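Local atomic coordinates of putative endonuclease/exonuclease/phosphatase family protein (Bacteroides thetaiotaomicron, PDB entry 3MPR), a protein that probably acts as a metal-dependent nuclease of the endonuclease/exonuclease/phosphatase family, cleaving phosphodiester bonds in nucleic acids. Residues M60-V72 with I86-D100. Numbering follows the deposited sequence.
Sequences MKEALPGYDYIGV and IFYRTDKFDIVEKGD
With CG of Phe87 opposite its own carbonyl carbon (chi1 -78°) and CG of Tyr69 lodged between backbone N and carbonyl (chi1 64°), the two side chains run side by side, their rings inclined at 44°, and Tyr69 CB sits 3.7 Å above the centre of the Phe87 ring. Met60 CB, from helix 54-63, meets Phe87 CZ at 3.7 Å. Further along this face, Arg89 CG lies over one face of the Tyr67 ring near its rim, 3.6 Å from Tyr67 CZ; Tyr67 OH hydrogen-bonds to Phe44 O. An alanine in place of Phe87 would probably leave Tyr69 CB and Met60 without their shared aromatic surface and open a gap beneath the helix. The antiparallel strands 67-70 and 86-89 are joined by paired backbone bonds between Asp68 and Tyr88 and between Ile70 and Ile86, and Thr90 N donates to Gly66 O (2.9 Å). On the other face, Ile70 CG2 presses tightly on Ile95 CD1 (3.5 Å) of the second sheet of this DNase I-like sandwich. Val72 N donates to Asp100 OD2 (3.1 Å) from above the carboxylate plane; this oxygen is also hydrogen-bonded to Ser123 OG. Backbone bonds thus hold the hairpin together, while Ile70 packing and the Val72 bond join it to the second sheet.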
HETATM    1  N   MSE A  60      -7.742  -8.883 -17.199  1.00 11.06           N
HETATM    2  CA  MSE A  60      -7.654  -8.675 -15.754  1.00 11.21           C
HETATM    3  C   MSE A  60      -8.037  -9.940 -15.011  1.00 12.44           C
HETATM    4  O   MSE A  60      -7.355 -10.343 -14.077  1.00 11.74           O
HETATM    5  CB  MSE A  60      -8.516  -7.486 -15.305  1.00 10.34           C
HETATM    6  CG  MSE A  60      -7.958  -6.131 -15.721  1.00  7.75           C
HETATM    7 SE   MSE A  60      -6.248  -5.739 -14.803  1.00 25.84          SE
HETATM    8  CE  MSE A  60      -6.841  -6.052 -12.982  1.00 19.26           C
ATOM      9  N   LYS A  61      -9.122 -10.585 -15.425  1.00  9.54           N
ATOM     10  CA  LYS A  61      -9.505 -11.833 -14.778  1.00  7.43           C
ATOM     11  C   LYS A  61      -8.391 -12.885 -14.925  1.00 10.79           C
ATOM     12  O   LYS A  61      -8.061 -13.591 -13.977  1.00 12.00           O
ATOM     13  CB  LYS A  61     -10.842 -12.346 -15.325  1.00 11.36           C
ATOM     14  CG  LYS A  61     -11.314 -13.638 -14.687  1.00 18.27           C
ATOM     15  CD  LYS A  61     -12.742 -13.977 -15.113  1.00 17.36           C
ATOM     16  CE  LYS A  61     -13.200 -15.277 -14.486  1.00 19.26           C
ATOM     17  NZ  LYS A  61     -14.544 -15.665 -15.017  1.00 18.61           N
ATOM     18  N   GLU A  62      -7.793 -12.979 -16.106  1.00 11.23           N
ATOM     19  CA  GLU A  62      -6.693 -13.924 -16.277  1.00 10.38           C
ATOM     20  C   GLU A  62      -5.562 -13.593 -15.302  1.00  9.68           C
ATOM     21  O   GLU A  62      -4.943 -14.490 -14.734  1.00 12.13           O
ATOM     22  CB  GLU A  62      -6.184 -13.929 -17.720  1.00 19.38           C
ATOM     23  CG  GLU A  62      -4.930 -14.776 -17.932  1.00 21.78           C
ATOM     24  CD  GLU A  62      -4.445 -14.727 -19.365  1.00 28.84           C
ATOM     25  OE1 GLU A  62      -4.107 -13.627 -19.844  1.00 29.55           O
ATOM     26  OE2 GLU A  62      -4.410 -15.787 -20.021  1.00 34.88           O
ATOM     27  N   ALA A  63      -5.312 -12.303 -15.095  1.00 13.16           N
ATOM     28  CA  ALA A  63      -4.235 -11.871 -14.205  1.00 12.82           C
ATOM     29  C   ALA A  63      -4.624 -11.965 -12.739  1.00 14.78           C
ATOM     30  O   ALA A  63      -3.779 -11.763 -11.866  1.00 14.75           O
ATOM     31  CB  ALA A  63      -3.806 -10.442 -14.533  1.00 11.72           C
ATOM     32  N   LEU A  64      -5.897 -12.257 -12.468  1.00 11.65           N
ATOM     33  CA  LEU A  64      -6.405 -12.269 -11.095  1.00 11.80           C
ATOM     34  C   LEU A  64      -7.084 -13.585 -10.725  1.00 16.93           C
ATOM     35  O   LEU A  64      -8.297 -13.638 -10.591  1.00 13.36           O
ATOM     36  CB  LEU A  64      -7.369 -11.105 -10.861  1.00 10.72           C
ATOM     37  CG  LEU A  64      -6.746  -9.702 -10.842  1.00  8.93           C
ATOM     38  CD1 LEU A  64      -7.850  -8.650 -10.734  1.00 15.56           C
ATOM     39  CD2 LEU A  64      -5.752  -9.562  -9.696  1.00  7.01           C
ATOM     40  N   PRO A  65      -6.288 -14.653 -10.555  1.00 18.97           N
ATOM     41  CA  PRO A  65      -6.845 -15.943 -10.148  1.00 21.38           C
ATOM     42  C   PRO A  65      -7.654 -15.741  -8.895  1.00 17.45           C
ATOM     43  O   PRO A  65      -7.178 -15.072  -7.971  1.00 18.67           O
ATOM     44  CB  PRO A  65      -5.602 -16.771  -9.819  1.00 27.72           C
ATOM     45  CG  PRO A  65      -4.526 -16.177 -10.672  1.00 28.98           C
ATOM     46  CD  PRO A  65      -4.826 -14.708 -10.741  1.00 23.19           C
ATOM     47  N   GLY A  66      -8.863 -16.285  -8.865  1.00 15.01           N
ATOM     48  CA  GLY A  66      -9.702 -16.171  -7.689  1.00 18.01           C
ATOM     49  C   GLY A  66     -10.688 -15.015  -7.731  1.00 14.68           C
ATOM     50  O   GLY A  66     -11.512 -14.890  -6.832  1.00 15.47           O
ATOM     51  N   TYR A  67     -10.596 -14.167  -8.757  1.00 10.56           N
ATOM     52  CA  TYR A  67     -11.556 -13.078  -8.944  1.00 10.98           C
ATOM     53  C   TYR A  67     -12.520 -13.373 -10.087  1.00 14.31           C
ATOM     54  O   TYR A  67     -12.143 -14.005 -11.070  1.00 11.88           O
ATOM     55  CB  TYR A  67     -10.831 -11.763  -9.254  1.00 11.39           C
ATOM     56  CG  TYR A  67     -10.157 -11.119  -8.057  1.00 10.20           C
ATOM     57  CD1 TYR A  67     -10.765 -10.071  -7.364  1.00  9.47           C
ATOM     58  CD2 TYR A  67      -8.897 -11.542  -7.632  1.00 11.45           C
ATOM     59  CE1 TYR A  67     -10.134  -9.482  -6.250  1.00  8.76           C
ATOM     60  CE2 TYR A  67      -8.262 -10.957  -6.542  1.00 12.28           C
ATOM     61  CZ  TYR A  67      -8.888  -9.929  -5.853  1.00 12.06           C
ATOM     62  OH  TYR A  67      -8.246  -9.361  -4.767  1.00 11.35           O
ATOM     63  N   ASP A  68     -13.764 -12.919  -9.960  1.00  9.21           N
ATOM     64  CA  ASP A  68     -14.632 -12.833 -11.132  1.00 11.21           C
ATOM     65  C   ASP A  68     -15.079 -11.388 -11.283  1.00 14.11           C
ATOM     66  O   ASP A  68     -14.770 -10.552 -10.432  1.00 10.92           O
ATOM     67  CB  ASP A  68     -15.845 -13.740 -10.982  1.00 13.84           C
ATOM     68  CG  ASP A  68     -16.322 -14.306 -12.321  1.00 24.70           C
ATOM     69  OD1 ASP A  68     -16.128 -13.653 -13.385  1.00 18.21           O
ATOM     70  OD2 ASP A  68     -16.893 -15.415 -12.304  1.00 34.02           O
ATOM     71  N   TYR A  69     -15.805 -11.085 -12.349  1.00 10.17           N
ATOM     72  CA  TYR A  69     -16.384  -9.753 -12.483  1.00 10.45           C
ATOM     73  C   TYR A  69     -17.833  -9.823 -12.949  1.00 14.61           C
ATOM     74  O   TYR A  69     -18.269 -10.826 -13.513  1.00 14.56           O
ATOM     75  CB  TYR A  69     -15.552  -8.881 -13.437  1.00  9.82           C
ATOM     76  CG  TYR A  69     -15.515  -9.396 -14.871  1.00 15.35           C
ATOM     77  CD1 TYR A  69     -14.470 -10.196 -15.318  1.00 17.20           C
ATOM     78  CD2 TYR A  69     -16.535  -9.090 -15.765  1.00 25.80           C
ATOM     79  CE1 TYR A  69     -14.438 -10.670 -16.628  1.00 24.58           C
ATOM     80  CE2 TYR A  69     -16.514  -9.558 -17.073  1.00 23.12           C
ATOM     81  CZ  TYR A  69     -15.465 -10.346 -17.494  1.00 28.08           C
ATOM     82  OH  TYR A  69     -15.441 -10.812 -18.786  1.00 31.06           O
ATOM     83  N   ILE A  70     -18.570  -8.746 -12.708  1.00 13.16           N
ATOM     84  CA  ILE A  70     -19.919  -8.598 -13.232  1.00 13.76           C
ATOM     85  C   ILE A  70     -20.010  -7.225 -13.865  1.00 14.70           C
ATOM     86  O   ILE A  70     -19.208  -6.345 -13.552  1.00  9.55           O
ATOM     87  CB  ILE A  70     -20.970  -8.713 -12.132  1.00 11.63           C
ATOM     88  CG1 ILE A  70     -20.673  -7.722 -11.006  1.00 12.81           C
ATOM     89  CG2 ILE A  70     -21.014 -10.142 -11.570  1.00 15.02           C
ATOM     90  CD1 ILE A  70     -21.716  -7.739  -9.902  1.00  7.10           C
ATOM     91  N   GLY A  71     -20.973  -7.043 -14.767  1.00 10.16           N
ATOM     92  CA  GLY A  71     -21.196  -5.744 -15.376  1.00  7.90           C
ATOM     93  C   GLY A  71     -21.140  -5.833 -16.887  1.00 11.59           C
ATOM     94  O   GLY A  71     -20.230  -6.455 -17.431  1.00 16.09           O
ATOM     95  N   VAL A  72     -22.100  -5.209 -17.565  1.00 11.54           N
ATOM     96  CA  VAL A  72     -22.185  -5.303 -19.022  1.00 12.60           C
ATOM     97  C   VAL A  72     -21.675  -4.058 -19.737  1.00 12.79           C
ATOM     98  O   VAL A  72     -21.464  -3.018 -19.121  1.00 12.80           O
ATOM     99  CB  VAL A  72     -23.626  -5.590 -19.491  1.00 12.44           C
ATOM    100  CG1 VAL A  72     -24.185  -6.821 -18.786  1.00 15.23           C
ATOM    101  CG2 VAL A  72     -24.509  -4.368 -19.257  1.00 13.10           C
ATOM    102  N   ILE A  86     -17.491  -4.697 -11.873  1.00  8.01           N
ATOM    103  CA  ILE A  86     -17.124  -4.924 -10.463  1.00  9.76           C
ATOM    104  C   ILE A  86     -16.404  -6.266 -10.339  1.00 10.22           C
ATOM    105  O   ILE A  86     -16.919  -7.289 -10.798  1.00 12.59           O
ATOM    106  CB  ILE A  86     -18.380  -4.909  -9.556  1.00  8.65           C
ATOM    107  CG1 ILE A  86     -19.061  -3.534  -9.612  1.00 10.57           C
ATOM    108  CG2 ILE A  86     -18.038  -5.280  -8.105  1.00 10.65           C
ATOM    109  CD1 ILE A  86     -20.538  -3.546  -9.152  1.00 10.27           C
ATOM    110  N   PHE A  87     -15.199  -6.254  -9.764  1.00  5.39           N
ATOM    111  CA  PHE A  87     -14.427  -7.469  -9.532  1.00  6.41           C
ATOM    112  C   PHE A  87     -14.546  -7.858  -8.068  1.00 10.75           C
ATOM    113  O   PHE A  87     -14.609  -6.989  -7.199  1.00  9.48           O
ATOM    114  CB  PHE A  87     -12.935  -7.244  -9.868  1.00  7.79           C
ATOM    115  CG  PHE A  87     -12.622  -7.264 -11.344  1.00  8.97           C
ATOM    116  CD1 PHE A  87     -12.907  -6.170 -12.146  1.00  6.18           C
ATOM    117  CD2 PHE A  87     -12.000  -8.363 -11.912  1.00  8.63           C
ATOM    118  CE1 PHE A  87     -12.616  -6.184 -13.491  1.00 12.13           C
ATOM    119  CE2 PHE A  87     -11.703  -8.380 -13.261  1.00 12.57           C
ATOM    120  CZ  PHE A  87     -12.011  -7.286 -14.051  1.00 11.21           C
ATOM    121  N   TYR A  88     -14.564  -9.159  -7.781  1.00  7.44           N
ATOM    122  CA  TYR A  88     -14.668  -9.606  -6.396  1.00  7.50           C
ATOM    123  C   TYR A  88     -14.002 -10.962  -6.225  1.00  9.67           C
ATOM    124  O   TYR A  88     -13.846 -11.706  -7.193  1.00 10.32           O
ATOM    125  CB  TYR A  88     -16.131  -9.666  -5.953  1.00  7.58           C
ATOM    126  CG  TYR A  88     -16.920 -10.700  -6.717  1.00 11.89           C
ATOM    127  CD1 TYR A  88     -17.346 -10.451  -8.011  1.00 13.16           C
ATOM    128  CD2 TYR A  88     -17.209 -11.940  -6.157  1.00 17.22           C
ATOM    129  CE1 TYR A  88     -18.057 -11.403  -8.730  1.00 15.52           C
ATOM    130  CE2 TYR A  88     -17.920 -12.893  -6.867  1.00 12.89           C
ATOM    131  CZ  TYR A  88     -18.341 -12.610  -8.154  1.00 18.09           C
ATOM    132  OH  TYR A  88     -19.037 -13.539  -8.889  1.00 22.77           O
ATOM    133  N   ARG A  89     -13.581 -11.270  -4.999  1.00  9.58           N
ATOM    134  CA  ARG A  89     -12.966 -12.566  -4.700  1.00  9.02           C
ATOM    135  C   ARG A  89     -14.047 -13.619  -4.587  1.00 12.71           C
ATOM    136  O   ARG A  89     -14.929 -13.504  -3.742  1.00  9.68           O
ATOM    137  CB  ARG A  89     -12.200 -12.512  -3.382  1.00 13.36           C
ATOM    138  CG  ARG A  89     -10.905 -11.745  -3.470  1.00 19.97           C
ATOM    139  CD  ARG A  89     -10.045 -12.026  -2.265  1.00 31.18           C
ATOM    140  NE  ARG A  89      -9.704 -13.442  -2.160  1.00 35.28           N
ATOM    141  CZ  ARG A  89      -8.730 -13.901  -1.382  1.00 40.72           C
ATOM    142  NH1 ARG A  89      -8.005 -13.049  -0.667  1.00 44.50           N
ATOM    143  NH2 ARG A  89      -8.471 -15.200  -1.322  1.00 36.71           N
ATOM    144  N   THR A  90     -13.983 -14.653  -5.418  1.00  8.61           N
ATOM    145  CA  THR A  90     -15.069 -15.629  -5.418  1.00 12.91           C
ATOM    146  C   THR A  90     -15.057 -16.471  -4.138  1.00 15.52           C
ATOM    147  O   THR A  90     -16.089 -17.008  -3.725  1.00 16.47           O
ATOM    148  CB  THR A  90     -15.054 -16.541  -6.664  1.00 13.24           C
ATOM    149  OG1 THR A  90     -13.814 -17.247  -6.737  1.00 19.35           O
ATOM    150  CG2 THR A  90     -15.247 -15.725  -7.937  1.00 14.59           C
ATOM    151  N   ASP A  91     -13.896 -16.589  -3.507  1.00 14.42           N
ATOM    152  CA  ASP A  91     -13.827 -17.353  -2.261  1.00 17.80           C
ATOM    153  C   ASP A  91     -14.407 -16.592  -1.073  1.00 18.81           C
ATOM    154  O   ASP A  91     -14.606 -17.176  -0.006  1.00 16.92           O
ATOM    155  CB  ASP A  91     -12.399 -17.860  -1.968  1.00 22.34           C
ATOM    156  CG  ASP A  91     -11.420 -16.742  -1.589  1.00 26.00           C
ATOM    157  OD1 ASP A  91     -11.778 -15.550  -1.650  1.00 25.25           O
ATOM    158  OD2 ASP A  91     -10.263 -17.066  -1.241  1.00 29.79           O
ATOM    159  N   LYS A  92     -14.703 -15.301  -1.258  1.00 14.27           N
ATOM    160  CA  LYS A  92     -15.256 -14.486  -0.167  1.00 15.11           C
ATOM    161  C   LYS A  92     -16.745 -14.127  -0.265  1.00 13.63           C
ATOM    162  O   LYS A  92     -17.402 -13.956   0.756  1.00 11.31           O
ATOM    163  CB  LYS A  92     -14.448 -13.201  -0.002  1.00 17.09           C
ATOM    164  CG  LYS A  92     -13.134 -13.399   0.735  1.00 17.55           C
ATOM    165  CD  LYS A  92     -12.371 -12.082   0.798  1.00 20.10           C
ATOM    166  CE  LYS A  92     -10.908 -12.311   1.146  1.00 27.83           C
ATOM    167  NZ  LYS A  92     -10.687 -12.252   2.608  1.00 33.31           N
ATOM    168  N   PHE A  93     -17.277 -14.017  -1.482  1.00 10.37           N
ATOM    169  CA  PHE A  93     -18.650 -13.545  -1.653  1.00  9.00           C
ATOM    170  C   PHE A  93     -19.430 -14.438  -2.591  1.00 11.37           C
ATOM    171  O   PHE A  93     -18.877 -14.950  -3.570  1.00 13.16           O
ATOM    172  CB  PHE A  93     -18.662 -12.124  -2.238  1.00 10.04           C
ATOM    173  CG  PHE A  93     -17.782 -11.158  -1.500  1.00 12.43           C
ATOM    174  CD1 PHE A  93     -16.500 -10.896  -1.949  1.00 10.96           C
ATOM    175  CD2 PHE A  93     -18.239 -10.517  -0.349  1.00 11.82           C
ATOM    176  CE1 PHE A  93     -15.679 -10.002  -1.269  1.00 13.04           C
ATOM    177  CE2 PHE A  93     -17.424  -9.630   0.336  1.00 13.50           C
ATOM    178  CZ  PHE A  93     -16.142  -9.372  -0.123  1.00 13.96           C
ATOM    179  N   ASP A  94     -20.717 -14.606  -2.300  1.00  9.93           N
ATOM    180  CA  ASP A  94     -21.658 -15.116  -3.297  1.00 13.45           C
ATOM    181  C   ASP A  94     -22.445 -13.943  -3.856  1.00 15.09           C
ATOM    182  O   ASP A  94     -22.644 -12.939  -3.168  1.00 11.22           O
ATOM    183  CB  ASP A  94     -22.646 -16.104  -2.662  1.00 14.34           C
ATOM    184  CG  ASP A  94     -22.017 -17.463  -2.381  1.00 23.76           C
ATOM    185  OD1 ASP A  94     -21.312 -17.985  -3.264  1.00 28.20           O
ATOM    186  OD2 ASP A  94     -22.230 -18.002  -1.277  1.00 26.22           O
ATOM    187  N   ILE A  95     -22.906 -14.068  -5.099  1.00  9.80           N
ATOM    188  CA  ILE A  95     -23.798 -13.067  -5.665  1.00 10.61           C
ATOM    189  C   ILE A  95     -25.227 -13.507  -5.457  1.00 14.52           C
ATOM    190  O   ILE A  95     -25.609 -14.601  -5.862  1.00 16.62           O
ATOM    191  CB  ILE A  95     -23.547 -12.858  -7.145  1.00 16.46           C
ATOM    192  CG1 ILE A  95     -22.225 -12.110  -7.333  1.00 20.18           C
ATOM    193  CG2 ILE A  95     -24.720 -12.090  -7.778  1.00 14.39           C
ATOM    194  CD1 ILE A  95     -21.770 -12.033  -8.769  1.00 28.68           C
ATOM    195  N   VAL A  96     -26.010 -12.668  -4.794  1.00 14.72           N
ATOM    196  CA  VAL A  96     -27.423 -12.956  -4.589  1.00 12.53           C
ATOM    197  C   VAL A  96     -28.167 -12.510  -5.830  1.00 17.37           C
ATOM    198  O   VAL A  96     -29.030 -13.218  -6.342  1.00 13.79           O
ATOM    199  CB  VAL A  96     -27.975 -12.207  -3.366  1.00 14.49           C
ATOM    200  CG1 VAL A  96     -29.461 -12.482  -3.192  1.00 15.01           C
ATOM    201  CG2 VAL A  96     -27.216 -12.600  -2.103  1.00 17.53           C
ATOM    202  N   GLU A  97     -27.795 -11.334  -6.325  1.00 13.67           N
ATOM    203  CA  GLU A  97     -28.467 -10.698  -7.447  1.00 17.52           C
ATOM    204  C   GLU A  97     -27.466  -9.732  -8.068  1.00 14.87           C
ATOM    205  O   GLU A  97     -26.607  -9.199  -7.368  1.00 11.20           O
ATOM    206  CB  GLU A  97     -29.665  -9.902  -6.919  1.00 21.45           C
ATOM    207  CG  GLU A  97     -30.903  -9.995  -7.742  1.00 25.71           C
ATOM    208  CD  GLU A  97     -31.911  -8.916  -7.402  1.00 22.04           C
ATOM    209  OE1 GLU A  97     -32.299  -8.775  -6.217  1.00 18.33           O
ATOM    210  OE2 GLU A  97     -32.309  -8.202  -8.333  1.00 18.33           O
ATOM    211  N   LYS A  98     -27.568  -9.501  -9.371  1.00 11.06           N
ATOM    212  CA  LYS A  98     -26.717  -8.513 -10.032  1.00 10.30           C
ATOM    213  C   LYS A  98     -27.482  -7.851 -11.172  1.00 14.30           C
ATOM    214  O   LYS A  98     -28.423  -8.429 -11.712  1.00 13.32           O
ATOM    215  CB  LYS A  98     -25.469  -9.171 -10.591  1.00 10.06           C
ATOM    216  CG  LYS A  98     -25.759 -10.135 -11.734  1.00 15.09           C
ATOM    217  CD  LYS A  98     -24.455 -10.630 -12.356  1.00 17.97           C
ATOM    218  CE  LYS A  98     -24.704 -11.772 -13.359  1.00 21.52           C
ATOM    219  NZ  LYS A  98     -23.461 -12.044 -14.156  1.00 27.82           N
ATOM    220  N   GLY A  99     -27.069  -6.651 -11.556  1.00 11.27           N
ATOM    221  CA  GLY A  99     -27.749  -5.949 -12.635  1.00 11.57           C
ATOM    222  C   GLY A  99     -26.995  -4.732 -13.128  1.00 13.16           C
ATOM    223  O   GLY A  99     -25.867  -4.463 -12.704  1.00  9.76           O
ATOM    224  N   ASP A 100     -27.626  -3.994 -14.032  1.00 10.92           N
ATOM    225  CA  ASP A 100     -27.046  -2.767 -14.582  1.00 10.50           C
ATOM    226  C   ASP A 100     -28.204  -1.860 -14.943  1.00 12.04           C
ATOM    227  O   ASP A 100     -29.269  -2.338 -15.341  1.00 11.51           O
ATOM    228  CB  ASP A 100     -26.247  -3.053 -15.862  1.00  9.80           C
ATOM    229  CG  ASP A 100     -25.356  -4.277 -15.740  1.00 16.11           C
ATOM    230  OD1 ASP A 100     -25.874  -5.399 -15.917  1.00 15.02           O
ATOM    231  OD2 ASP A 100     -24.138  -4.123 -15.470  1.00 13.87           O
TER
HETATM  232  O   HOH W   1     -11.225 -16.348  -4.601  1.00 26.74           O
HETATM  233  O   HOH W   2     -22.713  -9.114 -15.656  1.00 21.88           O